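Long-range contacts in Ara h 8 allergen isoform (Arachis hypogaea, PDB 6V8J), which is a peanut pathogenesis-related allergen of the Bet v 1 family and probably binds small hydrophobic ligands, perhaps with a hormone-receptor role: residues 39-44 / 52-57; 92-97 / 123-128; 98-103 / 113-118. All coordinates share one frame; numbering follows the deposited sequence.

All three contacts reach the same seven-stranded antiparallel sheet, which curves round the long helix 129-151 in the Bet v 1 fold. Interaction 1 comes first along the chain and pairs strand 38-45, at one margin of the sheet, with strand 53-60. Its centre lies about 20 Å from that of interaction 3, on the opposite side of the chain's centre. Interactions 2 and 3 both use strand 95-107, their centres about 18 Å apart: residues 98-103 / 113-118 form the body of a hairpin, and residues 92-97 / 123-128 meet where the chain enters and leaves it, so interaction 3 lies between the two halves of interaction 2 in sequence. Interactions 1 and 2, about 23 Å apart between centres, are related through the shared sheet.

Interaction 1 of 3, residues 39-44 / 52-57; sequences QSIEIV and TVKKVT
Ser40 and Thr57 stand on the same face of an antiparallel strand pair as Glu42 and Lys55, and one water joins the four. It accepts from Ser40 OG (2.7 Å) and from Thr57 OG1, and donates to Lys55 O and to Glu42 OE1, the last at a doubtfully short distance. The carboxylate lies alongside the Lys55 chain, OE1 being 3.9 Å from Lys55 CD, while the ammonium group stays beyond contact range. Val44 approaches Lys55 obliquely: with CG1 anti to the backbone N (chi1 177°), CG2 comes to 3.6 Å from Lys55 CB. On the other face Ile41 and Val56 lie side by side, Ile41 CG1 4.0 Å from Val56 CG2, and Ile41 CG2 rests against the aliphatic part of Lys54. Bonds of 2.9 Å from Glu42 N to Lys55 O and 2.7 Å from Lys55 N to Glu42 O fix the register. At the start, Gln39 and Ser40 both face Thr57 in a classic beta bulge. The chemistry is thus two-sided: a polar face with a bound water, a second donor to Lys55 O beside Glu42 N, and a largely aliphatic face toward helix 27-34, into which Lys54 brings one charge, paired by Asp28 in a salt bridge.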
ATOM      1  N   GLN A  39      -0.833   9.735 -10.555  1.00 30.36           N
ATOM      2  CA  GLN A  39      -0.614   9.839 -12.023  1.00 30.33           C
ATOM      3  C   GLN A  39      -0.170   8.521 -12.658  1.00 29.46           C
ATOM      4  O   GLN A  39      -0.645   8.208 -13.732  1.00 29.22           O
ATOM      5  CB  GLN A  39       0.484  10.857 -12.310  1.00 30.61           C
ATOM      6  CG  GLN A  39      -0.017  12.226 -12.711  1.00 31.22           C
ATOM      7  CD  GLN A  39       1.170  13.090 -13.035  1.00 31.39           C
ATOM      8  OE1 GLN A  39       2.152  12.619 -13.565  1.00 31.00           O
ATOM      9  NE2 GLN A  39       1.072  14.362 -12.698  1.00 32.22           N
ATOM     10  N   SER A  40       0.758   7.818 -12.017  1.00 29.34           N
ATOM     11  CA  SER A  40       1.514   6.719 -12.671  1.00 28.92           C
ATOM     12  C   SER A  40       2.250   5.902 -11.612  1.00 29.17           C
ATOM     13  O   SER A  40       2.505   6.418 -10.558  1.00 29.52           O
ATOM     14  CB  SER A  40       2.463   7.210 -13.728  1.00 29.19           C
ATOM     15  OG  SER A  40       3.485   8.001 -13.179  1.00 28.03           O
ATOM     16  N   ILE A  41       2.469   4.636 -11.913  1.00 29.70           N
ATOM     17  CA  ILE A  41       3.284   3.672 -11.120  1.00 30.09           C
ATOM     18  C   ILE A  41       4.142   2.965 -12.161  1.00 30.59           C
ATOM     19  O   ILE A  41       3.552   2.356 -13.073  1.00 30.63           O
ATOM     20  CB  ILE A  41       2.407   2.694 -10.301  1.00 29.78           C
ATOM     21  CG1 ILE A  41       1.421   3.456  -9.409  1.00 29.66           C
ATOM     22  CG2 ILE A  41       3.313   1.721  -9.525  1.00 29.97           C
ATOM     23  CD1 ILE A  41       0.547   2.591  -8.568  1.00 29.15           C
ATOM     24  N   GLU A  42       5.464   3.133 -12.081  1.00 31.65           N
ATOM     25  CA  GLU A  42       6.415   2.555 -13.045  1.00 32.51           C
ATOM     26  C   GLU A  42       7.462   1.766 -12.268  1.00 32.96           C
ATOM     27  O   GLU A  42       7.864   2.222 -11.174  1.00 32.46           O
ATOM     28  CB  GLU A  42       7.114   3.664 -13.829  1.00 33.11           C
ATOM     29  CG  GLU A  42       6.219   4.680 -14.506  1.00 33.54           C
ATOM     30  CD  GLU A  42       6.967   5.985 -14.673  1.00 34.36           C
ATOM     31  OE1 GLU A  42       7.354   6.579 -13.638  1.00 34.71           O
ATOM     32  OE2 GLU A  42       7.231   6.358 -15.817  1.00 36.34           O
ATOM     33  N   ILE A  43       7.953   0.682 -12.855  1.00 33.45           N
ATOM     34  CA  ILE A  43       9.128  -0.053 -12.313  1.00 33.68           C
ATOM     35  C   ILE A  43      10.392   0.778 -12.559  1.00 34.18           C
ATOM     36  O   ILE A  43      10.667   1.119 -13.721  1.00 35.88           O
ATOM     37  CB  ILE A  43       9.235  -1.467 -12.891  1.00 34.12           C
ATOM     38  CG1 ILE A  43       7.954  -2.271 -12.645  1.00 34.08           C
ATOM     39  CG2 ILE A  43      10.448  -2.151 -12.293  1.00 33.75           C
ATOM     40  CD1 ILE A  43       8.104  -3.765 -12.885  1.00 35.09           C
ATOM     41  N   VAL A  44      11.128   1.075 -11.487  1.00 33.16           N
ATOM     42  CA  VAL A  44      12.497   1.672 -11.524  1.00 32.99           C
ATOM     43  C   VAL A  44      13.541   0.548 -11.703  1.00 33.55           C
ATOM     44  O   VAL A  44      14.547   0.753 -12.437  1.00 33.26           O
ATOM     45  CB  VAL A  44      12.774   2.485 -10.247  1.00 32.30           C
ATOM     46  CG1 VAL A  44      14.200   3.043 -10.249  1.00 33.17           C
ATOM     47  CG2 VAL A  44      11.761   3.603 -10.055  1.00 32.09           C
ATOM     48  N   THR A  52      12.069  -5.554  -6.268  1.00 29.14           N
ATOM     49  CA  THR A  52      11.491  -4.609  -7.261  1.00 29.21           C
ATOM     50  C   THR A  52      11.155  -3.267  -6.604  1.00 28.18           C
ATOM     51  O   THR A  52      10.446  -3.261  -5.563  1.00 27.39           O
ATOM     52  CB  THR A  52      10.212  -5.162  -7.895  1.00 28.81           C
ATOM     53  OG1 THR A  52      10.597  -6.305  -8.673  1.00 29.71           O
ATOM     54  CG2 THR A  52       9.545  -4.163  -8.797  1.00 28.85           C
ATOM     55  N   VAL A  53      11.661  -2.185  -7.182  1.00 27.92           N
ATOM     56  CA  VAL A  53      11.306  -0.811  -6.756  1.00 28.23           C
ATOM     57  C   VAL A  53      10.441  -0.180  -7.861  1.00 27.92           C
ATOM     58  O   VAL A  53      10.776  -0.314  -9.078  1.00 27.43           O
ATOM     59  CB  VAL A  53      12.540   0.029  -6.415  1.00 28.20           C
ATOM     60  CG1 VAL A  53      12.204   1.506  -6.206  1.00 28.05           C
ATOM     61  CG2 VAL A  53      13.181  -0.504  -5.149  1.00 28.58           C
ATOM     62  N   LYS A  54       9.374   0.466  -7.418  1.00 29.31           N
ATOM     63  CA  LYS A  54       8.399   1.205  -8.260  1.00 29.30           C
ATOM     64  C   LYS A  54       8.404   2.669  -7.840  1.00 29.41           C
ATOM     65  O   LYS A  54       8.620   2.952  -6.627  1.00 29.40           O
ATOM     66  CB  LYS A  54       6.957   0.722  -8.092  1.00 30.54           C
ATOM     67  CG  LYS A  54       6.735  -0.767  -7.900  1.00 31.45           C
ATOM     68  CD  LYS A  54       5.306  -1.021  -7.519  1.00 31.75           C
ATOM     69  CE  LYS A  54       4.923  -2.477  -7.347  1.00 32.26           C
ATOM     70  NZ  LYS A  54       3.468  -2.610  -7.129  1.00 33.33           N
ATOM     71  N   LYS A  55       8.196   3.554  -8.814  1.00 28.64           N
ATOM     72  CA  LYS A  55       7.999   5.004  -8.586  1.00 29.32           C
ATOM     73  C   LYS A  55       6.521   5.320  -8.799  1.00 28.20           C
ATOM     74  O   LYS A  55       6.007   5.007  -9.872  1.00 28.02           O
ATOM     75  CB  LYS A  55       8.919   5.791  -9.530  1.00 29.59           C
ATOM     76  CG  LYS A  55       8.588   7.271  -9.723  1.00 30.17           C
ATOM     77  CD  LYS A  55       9.517   7.991 -10.702  1.00 31.34           C
ATOM     78  CE  LYS A  55      10.876   8.235 -10.069  1.00 31.82           C
ATOM     79  NZ  LYS A  55      12.003   8.418 -11.029  1.00 32.78           N
ATOM     80  N   VAL A  56       5.862   5.850  -7.770  1.00 28.96           N
ATOM     81  CA  VAL A  56       4.441   6.292  -7.768  1.00 29.06           C
ATOM     82  C   VAL A  56       4.472   7.815  -7.873  1.00 29.66           C
ATOM     83  O   VAL A  56       4.978   8.459  -6.943  1.00 29.60           O
ATOM     84  CB  VAL A  56       3.675   5.815  -6.516  1.00 28.39           C
ATOM     85  CG1 VAL A  56       2.228   6.249  -6.539  1.00 28.52           C
ATOM     86  CG2 VAL A  56       3.776   4.303  -6.320  1.00 28.03           C
ATOM     87  N   THR A  57       3.991   8.321  -9.004  1.00 29.74           N
ATOM     88  CA  THR A  57       3.843   9.775  -9.213  1.00 30.58           C
ATOM     89  C   THR A  57       2.417  10.177  -8.832  1.00 32.00           C
ATOM     90  O   THR A  57       1.477   9.539  -9.304  1.00 30.94           O
ATOM     91  CB  THR A  57       4.197  10.183 -10.641  1.00 30.40           C
ATOM     92  OG1 THR A  57       5.423   9.552 -10.993  1.00 29.93           O
ATOM     93  CG2 THR A  57       4.319  11.681 -10.801  1.00 31.06           C
TER
HETATM   94  O   HOH W   1       5.600   6.900 -11.968  1.00 25.19           O

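Interaction 2 of 3, residues 92-97 / 123-128; sequences QEILEK and GDAPLP. With SO4 (sulfate ion), chain H.
Ile94, the last residue of its loop, and Leu95, the first of strand 95-107, pack against Ala125, Leu127 and Pro128 in the link from strand 110-121 to the C-terminal helix, at one end of the Bet v 1 fold. The contact is small, near the surface and chiefly apolar. A type I turn from Gln92 to Leu95, with only a weak backbone bond inside it, brings Ile94 round to face the second segment. Its CG2 branch does the touching: anti to the backbone N (chi1 -71° placing CG1 beside that N), it lies 4.2 Å from Ala125 CB and 4.3 Å from Pro128 CD, so that one methyl meets both residues. Leu95 turns to the helix side. Its CD2 methyl meets Leu127 CD1 at 3.9 Å, the two side chains crossing at a slant; Leu95 also touches Val131 and Val135 of helix 129-151, and Leu127 touches Phe6 and Phe119 of the sheet as well as His132 of the helix. At the outer margin the end of the extended Glu96 chain brings OE1 to 4.0 Å from Gly123 N, a loose approach. Glu96 and Lys97 both face His120 in a classic beta bulge, and Lys97 then runs fully extended away from the contact, giving a weak bond of 3.3 Å from NZ to O4 of a sulfate ion that probably came from the crystallisation liquor. The second segment is steadied in its turn by Ala125 O, which accepts from Thr121 OG1 and His4 NE2. Pro128 occupies the N-cap position, so the loop passes straight into the helix. The contact thus joins the entry to strand 95-107 with the approach to helix 129-151 in the helix-grip fold, where a curved antiparallel sheet wraps round the long C-terminal helix.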
ATOM      1  N   GLN A  92       5.984  14.478   4.217  1.00 52.54           N
ATOM      2  CA  GLN A  92       5.791  14.282   5.681  1.00 50.34           C
ATOM      3  C   GLN A  92       7.131  13.936   6.329  1.00 48.57           C
ATOM      4  O   GLN A  92       7.506  12.756   6.308  1.00 48.53           O
ATOM      5  CB  GLN A  92       4.812  13.146   5.971  1.00 49.05           C
ATOM      6  CG  GLN A  92       3.398  13.408   5.494  1.00 49.61           C
ATOM      7  CD  GLN A  92       2.656  12.113   5.285  1.00 48.33           C
ATOM      8  OE1 GLN A  92       3.171  11.175   4.689  1.00 47.83           O
ATOM      9  NE2 GLN A  92       1.434  12.056   5.775  1.00 47.74           N
ATOM     10  N   GLU A  93       7.830  14.947   6.841  1.00 47.98           N
ATOM     11  CA  GLU A  93       9.308  14.914   6.992  1.00 48.37           C
ATOM     12  C   GLU A  93       9.744  13.945   8.098  1.00 47.14           C
ATOM     13  O   GLU A  93      10.925  13.660   8.139  1.00 47.78           O
ATOM     14  CB  GLU A  93       9.902  16.317   7.145  1.00 48.67           C
ATOM     15  N   ILE A  94       8.851  13.474   8.972  1.00 49.20           N
ATOM     16  CA  ILE A  94       9.371  12.729  10.163  1.00 48.24           C
ATOM     17  C   ILE A  94       9.609  11.255   9.816  1.00 46.73           C
ATOM     18  O   ILE A  94      10.335  10.595  10.566  1.00 49.84           O
ATOM     19  CB  ILE A  94       8.514  12.911  11.431  1.00 48.73           C
ATOM     20  CG1 ILE A  94       8.672  14.322  11.995  1.00 49.71           C
ATOM     21  CG2 ILE A  94       8.904  11.876  12.475  1.00 48.67           C
ATOM     22  CD1 ILE A  94      10.086  14.646  12.418  1.00 48.05           C
ATOM     23  N   LEU A  95       9.016  10.785   8.724  1.00 44.18           N
ATOM     24  CA  LEU A  95       9.099   9.359   8.329  1.00 41.35           C
ATOM     25  C   LEU A  95      10.406   9.117   7.567  1.00 39.68           C
ATOM     26  O   LEU A  95      10.715   9.894   6.669  1.00 41.02           O
ATOM     27  CB  LEU A  95       7.875   9.057   7.465  1.00 42.57           C
ATOM     28  CG  LEU A  95       6.542   9.261   8.179  1.00 43.78           C
ATOM     29  CD1 LEU A  95       5.370   8.909   7.280  1.00 43.56           C
ATOM     30  CD2 LEU A  95       6.504   8.448   9.458  1.00 44.52           C
ATOM     31  N   GLU A  96      11.141   8.063   7.912  1.00 36.96           N
ATOM     32  CA  GLU A  96      12.153   7.521   6.971  1.00 35.98           C
ATOM     33  C   GLU A  96      11.425   6.635   5.969  1.00 33.54           C
ATOM     34  O   GLU A  96      11.612   6.802   4.781  1.00 33.59           O
ATOM     35  CB  GLU A  96      13.183   6.675   7.718  1.00 37.64           C
ATOM     36  CG  GLU A  96      14.144   7.464   8.589  1.00 38.43           C
ATOM     37  CD  GLU A  96      15.061   6.585   9.426  1.00 39.64           C
ATOM     38  OE1 GLU A  96      15.595   7.070  10.441  1.00 39.29           O
ATOM     39  OE2 GLU A  96      15.206   5.402   9.070  1.00 41.05           O
ATOM     40  N   LYS A  97      10.561   5.762   6.472  1.00 31.88           N
ATOM     41  CA  LYS A  97       9.947   4.729   5.613  1.00 30.36           C
ATOM     42  C   LYS A  97       8.782   4.082   6.361  1.00 27.51           C
ATOM     43  O   LYS A  97       8.779   4.117   7.568  1.00 26.16           O
ATOM     44  CB  LYS A  97      10.974   3.668   5.202  1.00 31.07           C
ATOM     45  CG  LYS A  97      11.558   2.838   6.336  1.00 30.63           C
ATOM     46  CD  LYS A  97      12.550   1.784   5.900  1.00 32.36           C
ATOM     47  CE  LYS A  97      13.125   0.964   7.029  1.00 32.34           C
ATOM     48  NZ  LYS A  97      14.095  -0.064   6.592  1.00 34.20           N
ATOM     49  N   GLY A 123      15.641   9.003  13.909  1.00 47.50           N
ATOM     50  CA  GLY A 123      16.388   9.261  15.152  1.00 48.14           C
ATOM     51  C   GLY A 123      15.517   9.283  16.391  1.00 47.23           C
ATOM     52  O   GLY A 123      15.540  10.320  17.088  1.00 44.60           O
ATOM     53  N   ASP A 124      14.677   8.255  16.588  1.00 47.00           N
ATOM     54  CA  ASP A 124      14.025   7.971  17.906  1.00 46.37           C
ATOM     55  C   ASP A 124      12.873   8.953  18.212  1.00 46.11           C
ATOM     56  O   ASP A 124      12.330   8.904  19.332  1.00 45.14           O
ATOM     57  CB  ASP A 124      15.050   7.829  19.034  1.00 47.74           C
ATOM     58  CG  ASP A 124      14.466   7.448  20.377  1.00 47.35           C
ATOM     59  OD1 ASP A 124      13.266   7.269  20.458  1.00 45.93           O
ATOM     60  OD2 ASP A 124      15.244   7.354  21.331  1.00 48.28           O
ATOM     61  N   ALA A 125      12.443   9.723  17.210  1.00 44.74           N
ATOM     62  CA  ALA A 125      11.222  10.544  17.258  1.00 44.70           C
ATOM     63  C   ALA A 125      10.015   9.624  17.436  1.00 43.48           C
ATOM     64  O   ALA A 125       9.994   8.571  16.831  1.00 43.49           O
ATOM     65  CB  ALA A 125      11.122  11.308  15.970  1.00 45.34           C
ATOM     66  N   PRO A 126       8.983  10.004  18.215  1.00 43.37           N
ATOM     67  CA  PRO A 126       7.698   9.325  18.163  1.00 42.57           C
ATOM     68  C   PRO A 126       6.875   9.661  16.912  1.00 41.74           C
ATOM     69  O   PRO A 126       7.225  10.568  16.191  1.00 42.42           O
ATOM     70  CB  PRO A 126       6.982   9.797  19.428  1.00 43.68           C
ATOM     71  CG  PRO A 126       7.584  11.135  19.709  1.00 44.60           C
ATOM     72  CD  PRO A 126       9.012  11.042  19.234  1.00 44.58           C
ATOM     73  N   LEU A 127       5.812   8.887  16.698  1.00 39.32           N
ATOM     74  CA  LEU A 127       4.980   8.984  15.471  1.00 40.56           C
ATOM     75  C   LEU A 127       3.873  10.006  15.719  1.00 40.80           C
ATOM     76  O   LEU A 127       3.018   9.792  16.562  1.00 41.99           O
ATOM     77  CB  LEU A 127       4.405   7.604  15.121  1.00 40.29           C
ATOM     78  CG  LEU A 127       3.546   7.568  13.854  1.00 40.59           C
ATOM     79  CD1 LEU A 127       4.364   7.985  12.636  1.00 40.21           C
ATOM     80  CD2 LEU A 127       2.918   6.188  13.627  1.00 40.19           C
ATOM     81  N   PRO A 128       3.855  11.153  15.002  1.00 42.14           N
ATOM     82  CA  PRO A 128       2.758  12.105  15.125  1.00 44.62           C
ATOM     83  C   PRO A 128       1.432  11.471  14.673  1.00 44.69           C
ATOM     84  O   PRO A 128       1.432  10.723  13.711  1.00 43.84           O
ATOM     85  CB  PRO A 128       3.164  13.262  14.197  1.00 45.10           C
ATOM     86  CG  PRO A 128       4.627  13.069  13.925  1.00 44.94           C
ATOM     87  CD  PRO A 128       4.859  11.580  14.018  1.00 42.38           C
TER
HETATM   88  S   SO4 H 204      16.044   0.329   2.778  1.00 66.63           S
HETATM   89  O1  SO4 H 204      15.489   1.658   2.709  1.00 62.09           O
HETATM   90  O2  SO4 H 204      16.239  -0.191   1.449  1.00 56.36           O
HETATM   91  O3  SO4 H 204      17.309   0.381   3.460  1.00 61.82           O
HETATM   92  O4  SO4 H 204      15.138  -0.524   3.504  1.00 63.70           O

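Interaction 3 of 3, residues 98-103 / 113-118; sequences VSFKTK and IKVSVT
Val117 CG2 sits over one face of the Phe100 ring, 3.9 Å from its centroid and 22° off the ring normal, displaced toward the rim at CE1. This is a CH-pi contact between two side chains lying side by side. The same methyl is pressed against Val98 CG1 at 3.3 Å, tighter than usual for two carbons. Val117 reaches both because CG2 is anti to the backbone N, which leaves CG1 between N and the carbonyl carbon (chi1 60°). Farther along this face Thr102 CG2 meets Val115 CG2 at 3.9 Å, with Thr102 OG1 bonded to Tyr81 O. Beneath them runs the regular ladder of an antiparallel hairpin in the Bet v 1 sheet: Ser99-Thr118, Lys101-Ser116 and Lys103-Lys114 are hydrogen-bonded pairs, and the central one is almost straight, Lys101 N to Ser116 O 2.7 Å with 175° at the hydrogen. The aliphatic parts of Lys103 and Lys114 lie side by side on the opposite face, pointing the same way, CD to CE 4.2 Å; their like-charged ends come near each other, and the salt bridge from Lys114 NZ to Glu105 probably eases the repulsion. Outside this shell, Phe100 stacks with Tyr83 of the neighbouring strand and touches Val135 and Ser139 of helix 129-151, while Phe6 of strand 3-12 packs against Val117.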
ATOM      1  N   VAL A  98       7.847   3.515   5.615  1.00 26.52           N
ATOM      2  CA  VAL A  98       6.699   2.768   6.213  1.00 25.18           C
ATOM      3  C   VAL A  98       6.662   1.385   5.574  1.00 25.42           C
ATOM      4  O   VAL A  98       6.502   1.297   4.348  1.00 27.12           O
ATOM      5  CB  VAL A  98       5.361   3.519   6.091  1.00 24.38           C
ATOM      6  CG1 VAL A  98       4.279   2.814   6.909  1.00 23.34           C
ATOM      7  CG2 VAL A  98       5.486   4.965   6.531  1.00 24.69           C
ATOM      8  N   SER A  99       6.754   0.350   6.402  1.00 24.99           N
ATOM      9  CA  SER A  99       6.735  -1.072   5.980  1.00 25.43           C
ATOM     10  C   SER A  99       5.367  -1.679   6.305  1.00 24.59           C
ATOM     11  O   SER A  99       4.934  -1.616   7.471  1.00 24.91           O
ATOM     12  CB  SER A  99       7.853  -1.851   6.608  1.00 26.24           C
ATOM     13  OG  SER A  99       9.076  -1.382   6.107  1.00 27.80           O
ATOM     14  N   PHE A 100       4.736  -2.224   5.264  1.00 24.59           N
ATOM     15  CA  PHE A 100       3.457  -2.950   5.290  1.00 24.20           C
ATOM     16  C   PHE A 100       3.709  -4.446   5.142  1.00 25.12           C
ATOM     17  O   PHE A 100       4.524  -4.864   4.232  1.00 25.82           O
ATOM     18  CB  PHE A 100       2.577  -2.458   4.146  1.00 24.35           C
ATOM     19  CG  PHE A 100       2.113  -1.030   4.262  1.00 23.87           C
ATOM     20  CD1 PHE A 100       0.940  -0.746   4.924  1.00 23.30           C
ATOM     21  CD2 PHE A 100       2.885   0.023   3.776  1.00 24.53           C
ATOM     22  CE1 PHE A 100       0.508   0.565   5.066  1.00 23.48           C
ATOM     23  CE2 PHE A 100       2.457   1.327   3.928  1.00 24.74           C
ATOM     24  CZ  PHE A 100       1.250   1.584   4.541  1.00 24.25           C
ATOM     25  N   LYS A 101       3.045  -5.230   6.000  1.00 25.87           N
ATOM     26  CA  LYS A 101       2.901  -6.697   5.808  1.00 27.16           C
ATOM     27  C   LYS A 101       1.397  -6.991   5.694  1.00 26.12           C
ATOM     28  O   LYS A 101       0.624  -6.648   6.630  1.00 25.80           O
ATOM     29  CB  LYS A 101       3.595  -7.484   6.921  1.00 28.31           C
ATOM     30  CG  LYS A 101       5.070  -7.155   7.097  1.00 30.31           C
ATOM     31  CD  LYS A 101       5.657  -7.463   8.463  1.00 31.57           C
ATOM     32  CE  LYS A 101       6.093  -8.897   8.546  1.00 33.33           C
ATOM     33  NZ  LYS A 101       6.093  -9.376   9.947  1.00 34.85           N
ATOM     34  N   THR A 102       1.023  -7.570   4.554  1.00 25.97           N
ATOM     35  CA  THR A 102      -0.398  -7.782   4.186  1.00 25.90           C
ATOM     36  C   THR A 102      -0.596  -9.271   3.914  1.00 26.45           C
ATOM     37  O   THR A 102       0.273  -9.876   3.284  1.00 26.83           O
ATOM     38  CB  THR A 102      -0.837  -6.860   3.037  1.00 25.61           C
ATOM     39  OG1 THR A 102      -0.294  -7.288   1.794  1.00 25.95           O
ATOM     40  CG2 THR A 102      -0.520  -5.405   3.293  1.00 25.50           C
ATOM     41  N   LYS A 103      -1.705  -9.813   4.399  1.00 26.37           N
ATOM     42  CA  LYS A 103      -2.063 -11.213   4.098  1.00 27.43           C
ATOM     43  C   LYS A 103      -3.594 -11.358   4.074  1.00 26.69           C
ATOM     44  O   LYS A 103      -4.259 -10.826   4.961  1.00 27.47           O
ATOM     45  CB  LYS A 103      -1.405 -12.108   5.150  1.00 28.69           C
ATOM     46  CG  LYS A 103      -1.588 -13.598   4.944  1.00 30.63           C
ATOM     47  CD  LYS A 103      -1.024 -14.420   6.069  1.00 32.46           C
ATOM     48  CE  LYS A 103      -0.927 -15.888   5.716  1.00 34.18           C
ATOM     49  NZ  LYS A 103      -2.253 -16.433   5.371  1.00 34.77           N
ATOM     50  N   ILE A 113      -8.778  -9.768   6.020  1.00 27.32           N
ATOM     51  CA  ILE A 113      -7.585  -9.003   5.565  1.00 26.55           C
ATOM     52  C   ILE A 113      -6.752  -8.702   6.803  1.00 26.89           C
ATOM     53  O   ILE A 113      -7.282  -8.107   7.727  1.00 27.84           O
ATOM     54  CB  ILE A 113      -8.002  -7.715   4.829  1.00 26.05           C
ATOM     55  CG1 ILE A 113      -8.835  -8.009   3.579  1.00 26.59           C
ATOM     56  CG2 ILE A 113      -6.797  -6.847   4.520  1.00 25.62           C
ATOM     57  CD1 ILE A 113      -9.806  -6.914   3.206  1.00 26.98           C
ATOM     58  N   LYS A 114      -5.491  -9.110   6.807  1.00 27.15           N
ATOM     59  CA  LYS A 114      -4.634  -8.807   7.966  1.00 27.74           C
ATOM     60  C   LYS A 114      -3.535  -7.870   7.474  1.00 26.54           C
ATOM     61  O   LYS A 114      -2.882  -8.214   6.503  1.00 24.74           O
ATOM     62  CB  LYS A 114      -4.117 -10.111   8.566  1.00 30.18           C
ATOM     63  CG  LYS A 114      -5.204 -11.119   8.921  1.00 32.78           C
ATOM     64  CD  LYS A 114      -4.706 -12.378   9.577  1.00 34.90           C
ATOM     65  CE  LYS A 114      -4.226 -13.409   8.583  1.00 35.52           C
ATOM     66  NZ  LYS A 114      -4.489 -14.776   9.076  1.00 37.68           N
ATOM     67  N   VAL A 115      -3.436  -6.710   8.104  1.00 25.95           N
ATOM     68  CA  VAL A 115      -2.364  -5.736   7.786  1.00 26.08           C
ATOM     69  C   VAL A 115      -1.535  -5.488   9.041  1.00 26.76           C
ATOM     70  O   VAL A 115      -2.106  -5.241  10.104  1.00 26.18           O
ATOM     71  CB  VAL A 115      -2.916  -4.441   7.173  1.00 25.55           C
ATOM     72  CG1 VAL A 115      -1.854  -3.368   7.109  1.00 26.11           C
ATOM     73  CG2 VAL A 115      -3.473  -4.700   5.792  1.00 25.92           C
ATOM     74  N   SER A 116      -0.218  -5.549   8.870  1.00 27.48           N
ATOM     75  CA  SER A 116       0.720  -5.050   9.894  1.00 28.78           C
ATOM     76  C   SER A 116       1.513  -3.891   9.297  1.00 28.33           C
ATOM     77  O   SER A 116       2.043  -4.049   8.215  1.00 29.24           O
ATOM     78  CB  SER A 116       1.603  -6.153  10.357  1.00 30.27           C
ATOM     79  OG  SER A 116       2.321  -5.735  11.487  1.00 31.68           O
ATOM     80  N   VAL A 117       1.569  -2.762   9.984  1.00 28.09           N
ATOM     81  CA  VAL A 117       2.332  -1.616   9.420  1.00 27.22           C
ATOM     82  C   VAL A 117       3.403  -1.189  10.425  1.00 27.01           C
ATOM     83  O   VAL A 117       3.157  -1.245  11.620  1.00 27.12           O
ATOM     84  CB  VAL A 117       1.414  -0.461   8.995  1.00 27.47           C
ATOM     85  CG1 VAL A 117       0.627   0.073  10.162  1.00 27.36           C
ATOM     86  CG2 VAL A 117       2.157   0.650   8.264  1.00 27.64           C
ATOM     87  N   THR A 118       4.554  -0.787   9.902  1.00 28.18           N
ATOM     88  CA  THR A 118       5.702  -0.326  10.705  1.00 27.95           C
ATOM     89  C   THR A 118       6.166   1.037  10.180  1.00 27.67           C
ATOM     90  O   THR A 118       6.637   1.126   9.047  1.00 26.36           O
ATOM     91  CB  THR A 118       6.820  -1.373  10.702  1.00 30.51           C
ATOM     92  OG1 THR A 118       6.349  -2.600  11.253  1.00 31.25           O
ATOM     93  CG2 THR A 118       8.046  -0.905  11.442  1.00 31.32           C
TER